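Local coordinates for protein mediator of RNA polymerase II transcription subunit 6 (Schizosaccharomyces pombe, PDB 4H61) that serves as a subunit of Mediator, the coactivator that relays signals from gene-specific regulatory proteins to the basal RNA polymerase II transcription machinery, at residues 11-17 against 30-36; 43-47 against 61-65. All coordinates share one frame; numbering follows the deposited sequence.

Contact 1: residues 11-17 against 30-36; sequences WRMPEWV and EYFSQSP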
loop_
_atom_site.group_PDB
_atom_site.type_symbol
_atom_site.label_atom_id
_atom_site.label_comp_id
_atom_site.label_asym_id
_atom_site.label_seq_id
_atom_site.Cartn_x
_atom_site.Cartn_y
_atom_site.Cartn_z
ATOM N N TRP A 11 3.390 8.886 -13.107
ATOM C CA TRP A 11 3.163 10.132 -12.404
ATOM C C TRP A 11 4.452 10.488 -11.676
ATOM O O TRP A 11 5.170 9.606 -11.207
ATOM C CB TRP A 11 1.979 9.963 -11.439
ATOM C CG TRP A 11 1.669 11.134 -10.536
ATOM C CD1 TRP A 11 0.819 12.179 -10.798
ATOM C CD2 TRP A 11 2.180 11.359 -9.210
ATOM N NE1 TRP A 11 0.781 13.043 -9.723
ATOM C CE2 TRP A 11 1.603 12.563 -8.735
ATOM C CE3 TRP A 11 3.075 10.668 -8.384
ATOM C CZ2 TRP A 11 1.893 13.085 -7.470
ATOM C CZ3 TRP A 11 3.360 11.188 -7.124
ATOM C CH2 TRP A 11 2.770 12.385 -6.682
ATOM N N ARG A 12 4.764 11.775 -11.621
ATOM C CA ARG A 12 5.945 12.235 -10.912
ATOM C C ARG A 12 5.763 13.687 -10.506
ATOM O O ARG A 12 5.454 14.532 -11.345
ATOM C CB ARG A 12 7.187 12.090 -11.791
ATOM C CG ARG A 12 8.470 12.532 -11.122
ATOM C CD ARG A 12 9.649 12.428 -12.074
ATOM N NE ARG A 12 10.857 13.045 -11.523
ATOM C CZ ARG A 12 12.035 12.435 -11.434
ATOM N NH1 ARG A 12 12.176 11.187 -11.862
ATOM N NH2 ARG A 12 13.075 13.076 -10.919
ATOM N N MET A 13 5.957 13.979 -9.224
ATOM C CA MET A 13 5.769 15.338 -8.722
ATOM C C MET A 13 7.015 15.874 -8.000
ATOM O O MET A 13 7.040 15.970 -6.771
ATOM C CB MET A 13 4.528 15.394 -7.821
ATOM C CG MET A 13 4.068 16.801 -7.470
ATOM S SD MET A 13 2.529 16.834 -6.524
ATOM C CE MET A 13 1.316 16.707 -7.841
ATOM N N PRO A 14 8.053 16.244 -8.771
ATOM C CA PRO A 14 9.369 16.647 -8.240
ATOM C C PRO A 14 9.297 17.774 -7.208
ATOM O O PRO A 14 10.132 17.832 -6.303
ATOM C CB PRO A 14 10.114 17.139 -9.486
ATOM C CG PRO A 14 9.443 16.473 -10.629
ATOM C CD PRO A 14 7.996 16.357 -10.240
ATOM N N GLU A 15 8.304 18.649 -7.345
ATOM C CA GLU A 15 8.158 19.808 -6.466
ATOM C C GLU A 15 7.757 19.414 -5.046
ATOM O O GLU A 15 7.935 20.185 -4.105
ATOM C CB GLU A 15 7.159 20.819 -7.053
ATOM C CG GLU A 15 5.758 20.262 -7.344
ATOM C CD GLU A 15 5.635 19.590 -8.714
ATOM O OE1 GLU A 15 6.650 19.074 -9.227
ATOM O OE2 GLU A 15 4.516 19.576 -9.278
ATOM N N TRP A 16 7.214 18.211 -4.898
ATOM C CA TRP A 16 6.860 17.685 -3.585
ATOM C C TRP A 16 8.089 17.024 -2.966
ATOM O O TRP A 16 8.358 17.171 -1.771
ATOM C CB TRP A 16 5.721 16.672 -3.720
ATOM C CG TRP A 16 5.102 16.222 -2.426
ATOM C CD1 TRP A 16 3.961 16.704 -1.854
ATOM C CD2 TRP A 16 5.571 15.176 -1.561
ATOM N NE1 TRP A 16 3.694 16.032 -0.682
ATOM C CE2 TRP A 16 4.667 15.089 -0.482
ATOM C CE3 TRP A 16 6.667 14.310 -1.592
ATOM C CZ2 TRP A 16 4.828 14.172 0.557
ATOM C CZ3 TRP A 16 6.827 13.400 -0.558
ATOM C CH2 TRP A 16 5.911 13.338 0.501
ATOM N N VAL A 17 8.834 16.301 -3.797
ATOM C CA VAL A 17 10.025 15.590 -3.355
ATOM C C VAL A 17 11.058 16.547 -2.769
ATOM O O VAL A 17 11.617 16.287 -1.701
ATOM C CB VAL A 17 10.661 14.791 -4.510
ATOM C CG1 VAL A 17 11.935 14.102 -4.044
ATOM C CG2 VAL A 17 9.668 13.774 -5.055
ATOM N N GLU A 30 2.939 8.914 1.603
ATOM C CA GLU A 30 2.301 10.221 1.530
ATOM C C GLU A 30 2.428 10.749 0.110
ATOM O O GLU A 30 1.496 11.351 -0.429
ATOM C CB GLU A 30 2.943 11.192 2.516
ATOM C CG GLU A 30 2.210 12.518 2.630
ATOM C CD GLU A 30 2.585 13.273 3.886
ATOM O OE1 GLU A 30 2.913 12.610 4.897
ATOM O OE2 GLU A 30 2.561 14.526 3.861
ATOM N N TYR A 31 3.596 10.515 -0.482
ATOM C CA TYR A 31 3.856 10.838 -1.877
ATOM C C TYR A 31 2.808 10.167 -2.746
ATOM O O TYR A 31 2.161 10.806 -3.586
ATOM C CB TYR A 31 5.243 10.319 -2.258
ATOM C CG TYR A 31 5.729 10.689 -3.643
ATOM C CD1 TYR A 31 5.622 11.989 -4.122
ATOM C CD2 TYR A 31 6.335 9.737 -4.457
ATOM C CE1 TYR A 31 6.091 12.327 -5.388
ATOM C CE2 TYR A 31 6.809 10.063 -5.719
ATOM C CZ TYR A 31 6.684 11.358 -6.181
ATOM O OH TYR A 31 7.155 11.675 -7.441
ATOM N N PHE A 32 2.645 8.870 -2.521
ATOM C CA PHE A 32 1.699 8.062 -3.265
ATOM C C PHE A 32 0.298 8.653 -3.164
ATOM O O PHE A 32 -0.474 8.584 -4.113
ATOM C CB PHE A 32 1.722 6.620 -2.737
ATOM C CG PHE A 32 0.858 5.674 -3.514
ATOM C CD1 PHE A 32 1.329 5.084 -4.678
ATOM C CD2 PHE A 32 -0.429 5.370 -3.075
ATOM C CE1 PHE A 32 0.531 4.214 -5.397
ATOM C CE2 PHE A 32 -1.243 4.501 -3.786
ATOM C CZ PHE A 32 -0.769 3.922 -4.952
ATOM N N SER A 33 -0.011 9.260 -2.018
ATOM C CA SER A 33 -1.336 9.846 -1.775
ATOM C C SER A 33 -1.702 11.020 -2.679
ATOM O O SER A 33 -2.882 11.305 -2.876
ATOM C CB SER A 33 -1.466 10.277 -0.320
ATOM O OG SER A 33 -1.379 9.145 0.521
ATOM N N GLN A 34 -0.704 11.711 -3.213
ATOM C CA GLN A 34 -0.972 12.854 -4.070
ATOM C C GLN A 34 -1.136 12.411 -5.530
ATOM O O GLN A 34 -1.352 13.234 -6.425
ATOM C CB GLN A 34 0.146 13.891 -3.930
ATOM C CG GLN A 34 0.341 14.406 -2.501
ATOM C CD GLN A 34 -0.820 15.271 -2.000
ATOM O OE1 GLN A 34 -1.266 16.202 -2.675
ATOM N NE2 GLN A 34 -1.310 14.961 -0.808
ATOM N N SER A 35 -1.053 11.104 -5.757
ATOM C CA SER A 35 -1.066 10.560 -7.111
ATOM C C SER A 35 -2.447 10.011 -7.455
ATOM O O SER A 35 -3.235 9.696 -6.556
ATOM C CB SER A 35 -0.026 9.447 -7.235
ATOM O OG SER A 35 -0.553 8.216 -6.763
ATOM N N PRO A 36 -2.754 9.896 -8.758
ATOM C CA PRO A 36 -4.047 9.354 -9.203
ATOM C C PRO A 36 -4.212 7.853 -8.977
ATOM O O PRO A 36 -5.234 7.283 -9.371
ATOM C CB PRO A 36 -4.069 9.661 -10.703
ATOM C CG PRO A 36 -2.639 9.882 -11.090
ATOM C CD PRO A 36 -1.971 10.460 -9.871
#
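Tyr31 OH, at the far end of a buried ring, takes a hydrogen bond from the backbone of Met13: N to OH measures 3.2 Å and the N-H points almost straight at the oxygen, at 170°. The same hydroxyl is also hydrogen-bonded to the carbonyl oxygen of Glu108, so two backbone groups fix the tip of the ring. With CG anti to the backbone N (chi1 -174°), the tyrosine ring projects from its helix and reaches the N-terminal segment. There Trp11 CZ3 sits over one face of the phenol, 3.4 Å from Tyr31 CE1. The two six-membered rings meet obliquely, their planes 50° apart. Trp16 comes to the tyrosine at another slant, with Trp16 CE3 3.6 Å from Tyr31 CD1, and Val17 CG2 adds an aliphatic contact to Tyr31 CE1. The indole of Trp11 in turn receives two CH-pi contacts on one face: Ser35 CB lies 3.6 Å from the centroid of its six-membered ring and Pro36 CD 3.7 Å from that of its five-membered ring. A serine in place of Trp11 would probably leave a gap beside Tyr31 and strip Ser35 and Pro36 of the surface they rest on. Ser35 is itself held by OG, which bonds to Phe32 O at 2.7 Å on a lone pair in the carbonyl plane. Together Trp11, Trp16 and Tyr31 form an aromatic cluster joining the chain that leads into helix 14-19, and that helix's first turn, to helix 28-33 and the residues that follow it, beside strand 109-112.

Contact 2: residues 43-47 against 61-65; sequences NNEML and LNSQL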
loop_
_atom_site.group_PDB
_atom_site.type_symbol
_atom_site.label_atom_id
_atom_site.label_comp_id
_atom_site.label_asym_id
_atom_site.label_seq_id
_atom_site.Cartn_x
_atom_site.Cartn_y
_atom_site.Cartn_z
ATOM N N ASN A 43 -8.717 2.662 3.897
ATOM C CA ASN A 43 -8.484 2.757 5.327
ATOM C C ASN A 43 -7.346 3.739 5.618
ATOM O O ASN A 43 -7.356 4.430 6.643
ATOM C CB ASN A 43 -8.158 1.384 5.922
ATOM C CG ASN A 43 -9.296 0.378 5.758
ATOM O OD1 ASN A 43 -9.085 -0.830 5.868
ATOM N ND2 ASN A 43 -10.502 0.870 5.499
ATOM N N ASN A 44 -6.375 3.791 4.704
ATOM C CA ASN A 44 -5.270 4.745 4.782
ATOM C C ASN A 44 -5.764 6.178 4.987
ATOM O O ASN A 44 -5.319 6.891 5.897
ATOM C CB ASN A 44 -4.416 4.672 3.510
ATOM C CG ASN A 44 -3.678 3.339 3.367
ATOM O OD1 ASN A 44 -4.272 2.321 2.993
ATOM N ND2 ASN A 44 -2.375 3.346 3.647
ATOM N N GLU A 45 -6.700 6.586 4.139
ATOM C CA GLU A 45 -7.224 7.940 4.176
ATOM C C GLU A 45 -8.009 8.198 5.460
ATOM O O GLU A 45 -7.928 9.281 6.055
ATOM C CB GLU A 45 -8.105 8.196 2.945
ATOM C CG GLU A 45 -8.761 9.560 2.909
ATOM C CD GLU A 45 -7.776 10.696 2.695
ATOM O OE1 GLU A 45 -6.565 10.426 2.509
ATOM O OE2 GLU A 45 -8.225 11.868 2.712
ATOM N N MET A 46 -8.766 7.192 5.885
ATOM C CA MET A 46 -9.601 7.333 7.064
ATOM C C MET A 46 -8.699 7.616 8.250
ATOM O O MET A 46 -8.969 8.511 9.056
ATOM C CB MET A 46 -10.426 6.069 7.292
ATOM C CG MET A 46 -11.339 6.134 8.515
ATOM S SD MET A 46 -10.537 5.644 10.070
ATOM C CE MET A 46 -11.892 5.913 11.217
ATOM N N LEU A 47 -7.610 6.858 8.328
ATOM C CA LEU A 47 -6.609 7.040 9.369
ATOM C C LEU A 47 -5.938 8.407 9.292
ATOM O O LEU A 47 -5.703 9.028 10.326
ATOM C CB LEU A 47 -5.566 5.930 9.304
ATOM C CG LEU A 47 -6.013 4.585 9.887
ATOM C CD1 LEU A 47 -5.028 3.461 9.569
ATOM C CD2 LEU A 47 -6.196 4.708 11.385
ATOM N N LEU A 61 1.575 2.256 11.202
ATOM C CA LEU A 61 0.450 2.160 10.283
ATOM C C LEU A 61 -0.054 0.731 10.135
ATOM O O LEU A 61 -1.253 0.475 10.254
ATOM C CB LEU A 61 0.851 2.693 8.911
ATOM C CG LEU A 61 -0.190 2.543 7.804
ATOM C CD1 LEU A 61 -1.411 3.406 8.100
ATOM C CD2 LEU A 61 0.411 2.897 6.463
ATOM N N ASN A 62 0.869 -0.190 9.870
ATOM C CA ASN A 62 0.528 -1.592 9.644
ATOM C C ASN A 62 -0.270 -2.217 10.782
ATOM O O ASN A 62 -1.114 -3.088 10.557
ATOM C CB ASN A 62 1.789 -2.414 9.392
ATOM C CG ASN A 62 2.503 -2.005 8.127
ATOM O OD1 ASN A 62 3.680 -1.645 8.156
ATOM N ND2 ASN A 62 1.796 -2.055 7.004
ATOM N N SER A 63 -0.003 -1.783 12.007
ATOM C CA SER A 63 -0.749 -2.320 13.132
ATOM C C SER A 63 -2.142 -1.704 13.149
ATOM O O SER A 63 -3.118 -2.363 13.503
ATOM C CB SER A 63 -0.014 -2.101 14.459
ATOM O OG SER A 63 0.025 -0.733 14.807
ATOM N N GLN A 64 -2.238 -0.445 12.743
ATOM C CA GLN A 64 -3.539 0.205 12.639
ATOM C C GLN A 64 -4.412 -0.435 11.554
ATOM O O GLN A 64 -5.626 -0.583 11.726
ATOM C CB GLN A 64 -3.376 1.703 12.386
ATOM C CG GLN A 64 -2.989 2.503 13.622
ATOM C CD GLN A 64 -4.097 2.551 14.664
ATOM O OE1 GLN A 64 -5.217 2.093 14.423
ATOM N NE2 GLN A 64 -3.787 3.108 15.829
ATOM N N LEU A 65 -3.789 -0.825 10.446
ATOM C CA LEU A 65 -4.521 -1.440 9.345
ATOM C C LEU A 65 -5.095 -2.821 9.685
ATOM O O LEU A 65 -6.125 -3.217 9.139
ATOM C CB LEU A 65 -3.649 -1.515 8.087
ATOM C CG LEU A 65 -3.300 -0.150 7.486
ATOM C CD1 LEU A 65 -2.321 -0.261 6.312
ATOM C CD2 LEU A 65 -4.567 0.581 7.072
#
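Leu47 meets segment 61-65 mainly through one methyl. Its CB points toward the other helix, and CG stands anti to the carbonyl carbon (chi1 -77°), from where the branch divides. The CD1 arm does most of the touching, with three neighbours: Gln64 CB at 3.7 Å from Leu47 CD1, Leu65 CD2 at 3.8 Å from it, and Leu61 CD1 at 3.9 Å from it. The CD2 arm has a looser neighbour, lying 4.1 Å from Gln64 OE1, an oxygen whose hydrogen bond is to Arg67 NH1. Leu65 uses its CD2 twice, since the methyl that meets Leu47 also lies 3.9 Å from Asn43 CB. Leu61 likewise divides its methyls, giving CD1 to Leu47 and CD2 to Asn44, whose ND2 is 4.0 Å from Leu61 CD2; these two side chains cross at about a right angle. The short helical segments are inclined by 110°, with axes 10.8 Å apart at closest approach, so side chains rather than backbones bridge the space. The asparagines spend their polar ends elsewhere: Asn43 OD1 and ND2 bond to Gln72 NE2 and Thr69 O, and Asn44 OD1 to Phe73 N at strand 70-79. Across the pair itself the evidence is therefore of van der Waals contact among leucine methyls, the CB atoms of Asn43 and Gln64, and amide atoms that find their hydrogen bonds elsewhere, which implies that adhesion here rests on nonpolar packing.

How the contacts relate
Contact 1 (11-17 with 30-36) closes before contact 2 (43-47 with 61-65) opens, so the two come in series along the chain, and helices 28-33 and 43-53, one from each, follow each other directly. Their centres lie 19 Å apart and their nearest atoms about 6 Å, without touching. Both belong to the helical N-terminal half that precedes the four-stranded antiparallel sheet. Trp11 and Tyr31 of contact 1 touch strand 109-112 at one edge of it, while Phe32 also meets Phe73 of strand 70-79, the outermost strand that contact 2 touches. The backbone N of Phe73 bonds to Asn44 of contact 2. Both contacts thus lie against the same beta-sheet, joined through Phe73, within the conserved Med6 region.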